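Local coordinates for fiber protein (Human adenovirus 16, PDB 3CNC) that forms the trimeric knob at the tip of the adenovirus fiber and probably attaches the virus to its host-cell receptor, CD46, at residues N28-G33 with T125-F130; T69-S74 with E203-T208; P138-A143 with N175-A180. One frame throughout, in Å; residues are numbered along the deposited sequence.

Contact 1 (N28-G33 with T125-F130); sequences NTLWTG and TSAKGF
Phe-130 makes the largest share of this contact, reaching from the end of a short 3-10 segment (128-130) to the backbone and side chain of strand 29-31. Its CB already touches the other segment, 3.7 Å from Leu-30 CD2. With CG anti to the carbonyl carbon (chi1 -70°), the ring is sent out beside its own backbone N and laid under Leu-30, whose CB sits almost over the ring centre: the Leu-30 CB to Phe-130 centroid distance is 3.6 Å, only 12° off the ring normal, a CH-pi contact over the face. Further out the ring meets backbone rather than side chain. CE2 lies 3.6 Å from Leu-30 N and comes equally near Asn-28 O, while CZ, the tip, ends 3.8 Å from Thr-29 N, so that Asn-28 O and Thr-29 N approach the ring at its edge.

Leu-30 answers with a chain that crosses the ring obliquely. Its CG is anti to the backbone N (chi1 -174°), which brings CD2 back over the inner end of Phe-130 and on to the methyl of Ala-127, with Leu-30 CD2 and Ala-127 CB 3.9 Å apart. The turn presenting Ala-127 and Phe-130 is closed locally: Phe-130 N donates to Ala-127 O at 2.9 Å, and Ser-126 OG accepts from Lys-128 N in an ST turn.

Around this pair, Phe-113 and Lys-59 touch the Phe-130 ring, Leu-111 and Ile-124 pack on Leu-30, and Thr-29 OG1 bonds Gly-62 N of the second subunit. The segments meet without polar bonds: Leu-30 and Trp-31 backbones pair with Leu-57 and Asn-112 of neighbouring strands, Phe-130 O bonds Tyr-215 OH as a polar tie of the loop, and between the two segments the holding is apolar and CH-pi, consistent with burial.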
loop_
_atom_site.group_PDB
_atom_site.type_symbol
_atom_site.label_atom_id
_atom_site.label_comp_id
_atom_site.label_asym_id
_atom_site.label_seq_id
_atom_site.Cartn_x
_atom_site.Cartn_y
_atom_site.Cartn_z
ATOM N N ASN A 28 10.272 -9.915 13.864
ATOM C CA ASN A 28 9.123 -9.051 13.577
ATOM C C ASN A 28 8.689 -9.299 12.131
ATOM O O ASN A 28 7.824 -8.614 11.587
ATOM C CB ASN A 28 9.500 -7.584 13.766
ATOM C CG ASN A 28 10.539 -7.120 12.773
ATOM O OD1 ASN A 28 11.462 -7.857 12.435
ATOM N ND2 ASN A 28 10.403 -5.888 12.308
ATOM N N THR A 29 9.300 -10.302 11.516
ATOM C CA THR A 29 9.004 -10.655 10.137
ATOM C C THR A 29 8.764 -12.147 10.013
ATOM O O THR A 29 9.581 -12.954 10.463
ATOM C CB THR A 29 10.174 -10.282 9.203
ATOM O OG1 THR A 29 10.396 -8.870 9.253
ATOM C CG2 THR A 29 9.865 -10.684 7.778
ATOM N N LEU A 30 7.634 -12.507 9.414
ATOM C CA LEU A 30 7.294 -13.909 9.191
ATOM C C LEU A 30 7.242 -14.040 7.668
ATOM O O LEU A 30 6.441 -13.366 7.015
ATOM C CB LEU A 30 5.933 -14.242 9.814
ATOM C CG LEU A 30 5.529 -15.716 9.762
ATOM C CD1 LEU A 30 6.531 -16.563 10.560
ATOM C CD2 LEU A 30 4.128 -15.895 10.327
ATOM N N TRP A 31 8.103 -14.883 7.096
ATOM C CA TRP A 31 8.132 -15.012 5.639
ATOM C C TRP A 31 8.584 -16.360 5.083
ATOM O O TRP A 31 8.913 -17.287 5.820
ATOM C CB TRP A 31 9.018 -13.894 5.042
ATOM C CG TRP A 31 10.513 -14.053 5.298
ATOM C CD1 TRP A 31 11.132 -15.024 6.049
ATOM C CD2 TRP A 31 11.564 -13.260 4.736
ATOM N NE1 TRP A 31 12.495 -14.888 5.975
ATOM C CE2 TRP A 31 12.789 -13.816 5.174
ATOM C CE3 TRP A 31 11.591 -12.136 3.897
ATOM C CZ2 TRP A 31 14.036 -13.285 4.793
ATOM C CZ3 TRP A 31 12.832 -11.605 3.520
ATOM C CH2 TRP A 31 14.036 -12.184 3.968
ATOM N N THR A 32 8.597 -16.441 3.757
ATOM C CA THR A 32 9.013 -17.633 3.036
ATOM C C THR A 32 10.490 -17.517 2.691
ATOM O O THR A 32 11.063 -18.417 2.078
ATOM C CB THR A 32 8.269 -17.747 1.704
ATOM O OG1 THR A 32 8.418 -16.515 0.975
ATOM C CG2 THR A 32 6.811 -18.031 1.929
ATOM N N GLY A 33 11.096 -16.404 3.090
ATOM C CA GLY A 33 12.485 -16.149 2.756
ATOM C C GLY A 33 12.439 -15.394 1.435
ATOM O O GLY A 33 11.403 -15.408 0.764
ATOM N N THR A 125 8.004 -20.718 18.439
ATOM C CA THR A 125 7.065 -20.835 19.532
ATOM C C THR A 125 6.068 -19.706 19.341
ATOM O O THR A 125 6.260 -18.590 19.821
ATOM C CB THR A 125 7.746 -20.702 20.894
ATOM O OG1 THR A 125 8.767 -21.696 21.009
ATOM C CG2 THR A 125 6.731 -20.907 22.014
ATOM N N SER A 126 5.021 -20.011 18.588
ATOM C CA SER A 126 3.952 -19.073 18.296
ATOM C C SER A 126 4.285 -17.883 17.405
ATOM O O SER A 126 5.211 -17.108 17.655
ATOM C CB SER A 126 3.316 -18.556 19.589
ATOM O OG SER A 126 2.219 -17.714 19.279
ATOM N N ALA A 127 3.482 -17.764 16.359
ATOM C CA ALA A 127 3.567 -16.697 15.384
ATOM C C ALA A 127 2.137 -16.146 15.364
ATOM O O ALA A 127 1.679 -15.582 14.368
ATOM C CB ALA A 127 3.940 -17.278 14.019
ATOM N N LYS A 128 1.438 -16.339 16.485
ATOM C CA LYS A 128 0.052 -15.908 16.637
ATOM C C LYS A 128 -0.104 -14.429 16.341
ATOM O O LYS A 128 -1.087 -14.005 15.727
ATOM C CB LYS A 128 -0.442 -16.203 18.052
ATOM C CG LYS A 128 -1.936 -16.004 18.239
ATOM C CD LYS A 128 -2.302 -16.100 19.705
ATOM C CE LYS A 128 -3.687 -15.527 19.963
ATOM N NZ LYS A 128 -3.771 -14.898 21.314
ATOM N N GLY A 129 0.881 -13.649 16.773
ATOM C CA GLY A 129 0.843 -12.222 16.537
ATOM C C GLY A 129 0.853 -11.798 15.077
ATOM O O GLY A 129 0.673 -10.615 14.782
ATOM N N PHE A 130 1.069 -12.742 14.161
ATOM C CA PHE A 130 1.100 -12.432 12.728
ATOM C C PHE A 130 -0.214 -12.761 12.034
ATOM O O PHE A 130 -0.406 -12.421 10.867
ATOM C CB PHE A 130 2.212 -13.223 12.025
ATOM C CG PHE A 130 3.597 -12.779 12.381
ATOM C CD1 PHE A 130 4.299 -13.400 13.408
ATOM C CD2 PHE A 130 4.200 -11.729 11.689
ATOM C CE1 PHE A 130 5.606 -12.974 13.746
ATOM C CE2 PHE A 130 5.488 -11.296 12.009
ATOM C CZ PHE A 130 6.195 -11.918 13.040
#

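Contact 2 (T69-S74 with E203-T208); sequences TLMGAS and EVTLIT
The tight part of this contact is backbone against backbone. The two segments run antiparallel, their end-to-end directions 163° apart, and Met-71 and Ile-207 form a single non-hydrogen-bonded pair between two flanking bonds. On one flank Gly-72 N donates to Leu-206 O at 2.6 Å, in the carbonyl plane and on a lone pair; on the other, Thr-208 N donates to Leu-70 O at 3.1 Å with an N-H...O angle of 165°. The next amide is met by a side chain: Thr-208 OG1, placed between its own N and carbonyl carbon (chi1 61°), accepts from Leu-70 N at 2.8 Å. On this buried side Leu-70 and Thr-208 pack on Trp-191, and Leu-70 and Leu-206 on Ile-88.

Across the backbone the packing loosens. Met-71 CG reaches Thr-205 CG2 at 3.8 Å and Ile-207 CG1 at 4.2 Å, beside Glu-149 and Asn-148 of the second subunit. Toward the exposed end Glu-203 only brushes Ser-74, OE1 lying 4.4 Å from Ser-74 C. A single antiparallel bridge just ahead of strand 211-216, which itself pairs antiparallel with strand 63-72, is consistent with a lead-in to that pairing in the knob's beta sandwich.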
loop_
_atom_site.group_PDB
_atom_site.type_symbol
_atom_site.label_atom_id
_atom_site.label_comp_id
_atom_site.label_asym_id
_atom_site.label_seq_id
_atom_site.Cartn_x
_atom_site.Cartn_y
_atom_site.Cartn_z
ATOM N N THR A 69 3.992 -12.512 -3.822
ATOM C CA THR A 69 4.273 -12.712 -5.227
ATOM C C THR A 69 4.370 -14.209 -5.581
ATOM O O THR A 69 4.795 -15.035 -4.764
ATOM C CB THR A 69 5.594 -12.001 -5.614
ATOM O OG1 THR A 69 5.561 -11.679 -7.005
ATOM C CG2 THR A 69 6.791 -12.885 -5.326
ATOM N N LEU A 70 3.973 -14.537 -6.808
ATOM C CA LEU A 70 4.002 -15.911 -7.312
ATOM C C LEU A 70 4.912 -16.091 -8.534
ATOM O O LEU A 70 4.928 -15.252 -9.442
ATOM C CB LEU A 70 2.603 -16.340 -7.728
ATOM C CG LEU A 70 1.805 -17.352 -6.924
ATOM C CD1 LEU A 70 0.610 -17.739 -7.782
ATOM C CD2 LEU A 70 2.628 -18.605 -6.594
ATOM N N MET A 71 5.664 -17.186 -8.564
ATOM C CA MET A 71 6.502 -17.478 -9.727
ATOM C C MET A 71 6.324 -18.943 -10.126
ATOM O O MET A 71 6.614 -19.844 -9.339
ATOM C CB MET A 71 7.981 -17.204 -9.452
ATOM C CG MET A 71 8.809 -17.313 -10.731
ATOM S SD MET A 71 10.595 -17.352 -10.504
ATOM C CE MET A 71 11.013 -15.682 -10.913
ATOM N N GLY A 72 5.836 -19.175 -11.344
ATOM C CA GLY A 72 5.620 -20.535 -11.824
ATOM C C GLY A 72 6.861 -21.421 -11.821
ATOM O O GLY A 72 7.979 -20.945 -12.024
ATOM N N ALA A 73 6.664 -22.716 -11.588
ATOM C CA ALA A 73 7.773 -23.665 -11.557
ATOM C C ALA A 73 7.415 -25.038 -12.164
ATOM O O ALA A 73 7.910 -26.082 -11.727
ATOM C CB ALA A 73 8.256 -23.833 -10.125
ATOM N N SER A 74 6.548 -25.031 -13.170
ATOM C CA SER A 74 6.140 -26.264 -13.827
ATOM C C SER A 74 5.422 -25.957 -15.128
ATOM O O SER A 74 4.866 -24.864 -15.309
ATOM C CB SER A 74 5.211 -27.088 -12.927
ATOM O OG SER A 74 3.897 -26.557 -12.916
ATOM N N GLU A 203 5.022 -21.705 -23.488
ATOM C CA GLU A 203 5.158 -21.942 -22.063
ATOM C C GLU A 203 6.107 -20.842 -21.569
ATOM O O GLU A 203 7.283 -20.818 -21.930
ATOM C CB GLU A 203 5.759 -23.323 -21.798
ATOM C CG GLU A 203 6.146 -23.548 -20.350
ATOM C CD GLU A 203 6.861 -24.867 -20.120
ATOM O OE1 GLU A 203 7.360 -25.088 -18.993
ATOM O OE2 GLU A 203 6.926 -25.689 -21.062
ATOM N N VAL A 204 5.582 -19.918 -20.769
ATOM C CA VAL A 204 6.378 -18.812 -20.233
ATOM C C VAL A 204 6.218 -18.776 -18.719
ATOM O O VAL A 204 5.115 -18.967 -18.209
ATOM C CB VAL A 204 5.902 -17.453 -20.799
ATOM C CG1 VAL A 204 6.937 -16.373 -20.509
ATOM C CG2 VAL A 204 5.648 -17.572 -22.292
ATOM N N THR A 205 7.309 -18.525 -18.001
ATOM C CA THR A 205 7.246 -18.474 -16.542
ATOM C C THR A 205 6.198 -17.496 -16.015
ATOM O O THR A 205 6.228 -16.304 -16.315
ATOM C CB THR A 205 8.595 -18.097 -15.931
ATOM O OG1 THR A 205 9.546 -19.126 -16.219
ATOM C CG2 THR A 205 8.462 -17.952 -14.413
ATOM N N LEU A 206 5.273 -18.021 -15.222
ATOM C CA LEU A 206 4.194 -17.224 -14.644
ATOM C C LEU A 206 4.718 -16.373 -13.483
ATOM O O LEU A 206 5.188 -16.896 -12.473
ATOM C CB LEU A 206 3.066 -18.153 -14.172
ATOM C CG LEU A 206 1.975 -17.606 -13.250
ATOM C CD1 LEU A 206 1.297 -16.424 -13.891
ATOM C CD2 LEU A 206 0.962 -18.701 -12.968
ATOM N N ILE A 207 4.634 -15.059 -13.652
ATOM C CA ILE A 207 5.100 -14.117 -12.643
ATOM C C ILE A 207 4.022 -13.084 -12.321
ATOM O O ILE A 207 3.585 -12.341 -13.204
ATOM C CB ILE A 207 6.362 -13.346 -13.134
ATOM C CG1 ILE A 207 7.491 -14.331 -13.450
ATOM C CG2 ILE A 207 6.817 -12.329 -12.070
ATOM C CD1 ILE A 207 8.729 -13.671 -14.057
ATOM N N THR A 208 3.573 -13.054 -11.069
ATOM C CA THR A 208 2.585 -12.046 -10.657
ATOM C C THR A 208 3.432 -10.962 -10.007
ATOM O O THR A 208 4.317 -11.264 -9.202
ATOM C CB THR A 208 1.547 -12.591 -9.618
ATOM O OG1 THR A 208 2.224 -13.017 -8.432
ATOM C CG2 THR A 208 0.763 -13.790 -10.202
#

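Contact 3 (P138-A143 with N175-A180); sequences PFITYA and NRRMLA
Asn-175, just beyond strand 165-174, opens the contact with a side chain laid on Phe-139. Its CB stands over one face of the ring, 3.5 Å from Phe-139 CZ, and the amide plane is tilted 29° to the ring. The amide is held from outside: OD1 accepts from Ala-186 N, and ND2 donates to Pro-132 O and Tyr-137 O, so the polar end ties three parts of the chain together while its carbon supports the ring. Asn-175 O lies above the same face and also meets Pro-138 O at 2.8 Å, a close approach of two acceptors that suggests local crowding.

Arg-176 supplies the hydrogen bond between the segments: its O accepts from Ile-140 N at 2.9 Å, nearly straight (164°), though the donor stands above the carbonyl plane. Its side chain, bent at chi3, brings NE to 3.7 Å from Ile-140 CD1. Arg-177 lies alongside Ile-140, pointing the same way, and puts a face of its guanidinium against Ile-140 CD1, with NH1 3.1 Å from it. Arg-176 NH2 and Arg-177 NH2 are 3.0 Å apart, two donors, so the paired charges would probably repel. Arg-177 O meanwhile sits at the edge of the Phe-139 ring.

Met-178 closes the opposite face. Its chain crosses the phenyl at about a right angle; Met-178 CG rests 3.5 Å from Phe-139 CE2, and the bend at chi3 brings Met-178 CE 3.6 Å from the centroid of the Phe-139 ring. The sulfur follows obliquely, a Met-aromatic contact. Phe-139 is thus sandwiched between Asn-175 and Met-178. This joins two surface loops of the knob, the long connection before strand 151-159 and the loop between strands 165-174 and 185-194, the latter corresponding to the HI loop of adenovirus knobs.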
loop_
_atom_site.group_PDB
_atom_site.type_symbol
_atom_site.label_atom_id
_atom_site.label_comp_id
_atom_site.label_asym_id
_atom_site.label_seq_id
_atom_site.Cartn_x
_atom_site.Cartn_y
_atom_site.Cartn_z
ATOM N N PRO A 138 -13.946 -12.022 11.561
ATOM C CA PRO A 138 -14.525 -13.216 12.191
ATOM C C PRO A 138 -14.762 -14.392 11.262
ATOM O O PRO A 138 -14.786 -14.247 10.044
ATOM C CB PRO A 138 -15.857 -12.711 12.772
ATOM C CG PRO A 138 -15.808 -11.186 12.625
ATOM C CD PRO A 138 -14.977 -10.988 11.379
ATOM N N PHE A 139 -14.936 -15.563 11.864
ATOM C CA PHE A 139 -15.239 -16.766 11.114
ATOM C C PHE A 139 -16.761 -16.880 10.961
ATOM O O PHE A 139 -17.521 -16.369 11.800
ATOM C CB PHE A 139 -14.703 -18.003 11.838
ATOM C CG PHE A 139 -13.229 -18.241 11.627
ATOM C CD1 PHE A 139 -12.293 -17.786 12.552
ATOM C CD2 PHE A 139 -12.780 -18.940 10.504
ATOM C CE1 PHE A 139 -10.932 -18.026 12.365
ATOM C CE2 PHE A 139 -11.422 -19.184 10.309
ATOM C CZ PHE A 139 -10.495 -18.727 11.242
ATOM N N ILE A 140 -17.199 -17.525 9.881
ATOM C CA ILE A 140 -18.628 -17.733 9.635
ATOM C C ILE A 140 -19.206 -18.553 10.783
ATOM O O ILE A 140 -18.676 -19.615 11.122
ATOM C CB ILE A 140 -18.865 -18.517 8.345
ATOM C CG1 ILE A 140 -18.538 -17.639 7.142
ATOM C CG2 ILE A 140 -20.303 -19.023 8.309
ATOM C CD1 ILE A 140 -18.564 -18.386 5.842
ATOM N N THR A 141 -20.296 -18.070 11.367
ATOM C CA THR A 141 -20.918 -18.755 12.490
ATOM C C THR A 141 -22.291 -19.362 12.167
ATOM O O THR A 141 -22.733 -20.313 12.827
ATOM C CB THR A 141 -21.037 -17.802 13.695
ATOM O OG1 THR A 141 -21.488 -18.533 14.834
ATOM C CG2 THR A 141 -22.016 -16.687 13.407
ATOM N N TYR A 142 -22.974 -18.814 11.167
ATOM C CA TYR A 142 -24.268 -19.360 10.786
ATOM C C TYR A 142 -24.426 -19.518 9.274
ATOM O O TYR A 142 -23.723 -18.882 8.483
ATOM C CB TYR A 142 -25.427 -18.531 11.368
ATOM C CG TYR A 142 -25.425 -17.060 11.020
ATOM C CD1 TYR A 142 -24.696 -16.150 11.776
ATOM C CD2 TYR A 142 -26.160 -16.578 9.937
ATOM C CE1 TYR A 142 -24.693 -14.802 11.473
ATOM C CE2 TYR A 142 -26.165 -15.223 9.626
ATOM C CZ TYR A 142 -25.427 -14.341 10.400
ATOM O OH TYR A 142 -25.410 -12.996 10.101
ATOM N N ALA A 143 -25.359 -20.386 8.899
ATOM C CA ALA A 143 -25.654 -20.735 7.513
ATOM C C ALA A 143 -25.585 -19.661 6.428
ATOM O O ALA A 143 -24.877 -19.830 5.434
ATOM C CB ALA A 143 -27.013 -21.427 7.451
ATOM N N ASN A 175 -9.604 -15.265 7.598
ATOM C CA ASN A 175 -10.428 -16.047 8.515
ATOM C C ASN A 175 -11.904 -16.142 8.183
ATOM O O ASN A 175 -12.712 -15.766 9.028
ATOM C CB ASN A 175 -10.426 -15.460 9.927
ATOM C CG ASN A 175 -9.066 -15.260 10.492
ATOM O OD1 ASN A 175 -8.171 -16.072 10.288
ATOM N ND2 ASN A 175 -8.906 -14.181 11.253
ATOM N N ARG A 176 -12.330 -16.611 7.027
ATOM C CA ARG A 176 -13.782 -16.623 6.906
ATOM C C ARG A 176 -14.362 -18.010 7.135
ATOM O O ARG A 176 -15.468 -18.156 7.664
ATOM C CB ARG A 176 -14.244 -16.066 5.566
ATOM C CG ARG A 176 -15.519 -15.273 5.729
ATOM C CD ARG A 176 -16.164 -14.896 4.419
ATOM N NE ARG A 176 -16.691 -16.058 3.724
ATOM C CZ ARG A 176 -17.692 -16.002 2.858
ATOM N NH1 ARG A 176 -18.268 -14.840 2.593
ATOM N NH2 ARG A 176 -18.111 -17.103 2.255
ATOM N N ARG A 177 -13.600 -19.030 6.752
ATOM C CA ARG A 177 -14.034 -20.401 6.931
ATOM C C ARG A 177 -12.927 -21.235 7.541
ATOM O O ARG A 177 -11.750 -21.071 7.208
ATOM C CB ARG A 177 -14.418 -21.047 5.590
ATOM C CG ARG A 177 -15.641 -20.484 4.887
ATOM C CD ARG A 177 -15.995 -21.368 3.684
ATOM N NE ARG A 177 -16.909 -20.730 2.734
ATOM C CZ ARG A 177 -18.209 -20.519 2.941
ATOM N NH1 ARG A 177 -18.779 -20.894 4.081
ATOM N NH2 ARG A 177 -18.945 -19.927 2.001
ATOM N N MET A 178 -13.301 -22.116 8.458
ATOM C CA MET A 178 -12.333 -23.032 9.028
ATOM C C MET A 178 -12.566 -24.316 8.234
ATOM O O MET A 178 -13.675 -24.549 7.735
ATOM C CB MET A 178 -12.572 -23.240 10.514
ATOM C CG MET A 178 -11.573 -22.488 11.346
ATOM S SD MET A 178 -11.811 -22.805 13.077
ATOM C CE MET A 178 -12.691 -21.304 13.590
ATOM N N LEU A 179 -11.529 -25.135 8.099
ATOM C CA LEU A 179 -11.638 -26.351 7.310
ATOM C C LEU A 179 -11.447 -27.655 8.095
ATOM O O LEU A 179 -11.806 -28.731 7.608
ATOM C CB LEU A 179 -10.637 -26.271 6.149
ATOM C CG LEU A 179 -10.660 -24.948 5.360
ATOM C CD1 LEU A 179 -9.492 -24.918 4.389
ATOM C CD2 LEU A 179 -11.985 -24.780 4.621
ATOM N N ALA A 180 -10.887 -27.558 9.298
ATOM C CA ALA A 180 -10.663 -28.722 10.156
ATOM C C ALA A 180 -10.655 -28.267 11.600
ATOM O O ALA A 180 -10.609 -27.069 11.881
ATOM C CB ALA A 180 -9.349 -29.394 9.823
#

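The three contacts occupy separate places in one knob domain and none touches another. Contacts 1 and 2 reach the same antiparallel sheet, the first through strand 29-31 and the second through strand 63-72, with centres about 25 Å apart on opposite sides of the chain's centre; both also touch the second subunit. Contact 3 lies by the other sheet's loops, its centre about 23 Å from that of contact 1 and about 31 Å from that of contact 2, and Pro-138 packs on Lys-35 of the third subunit. Contacts 1 and 3 share the long loop before strand 151-159, their nearest atoms about 9 Å apart. Along the chain, contact 3 is nested inside the loop closed by contact 2.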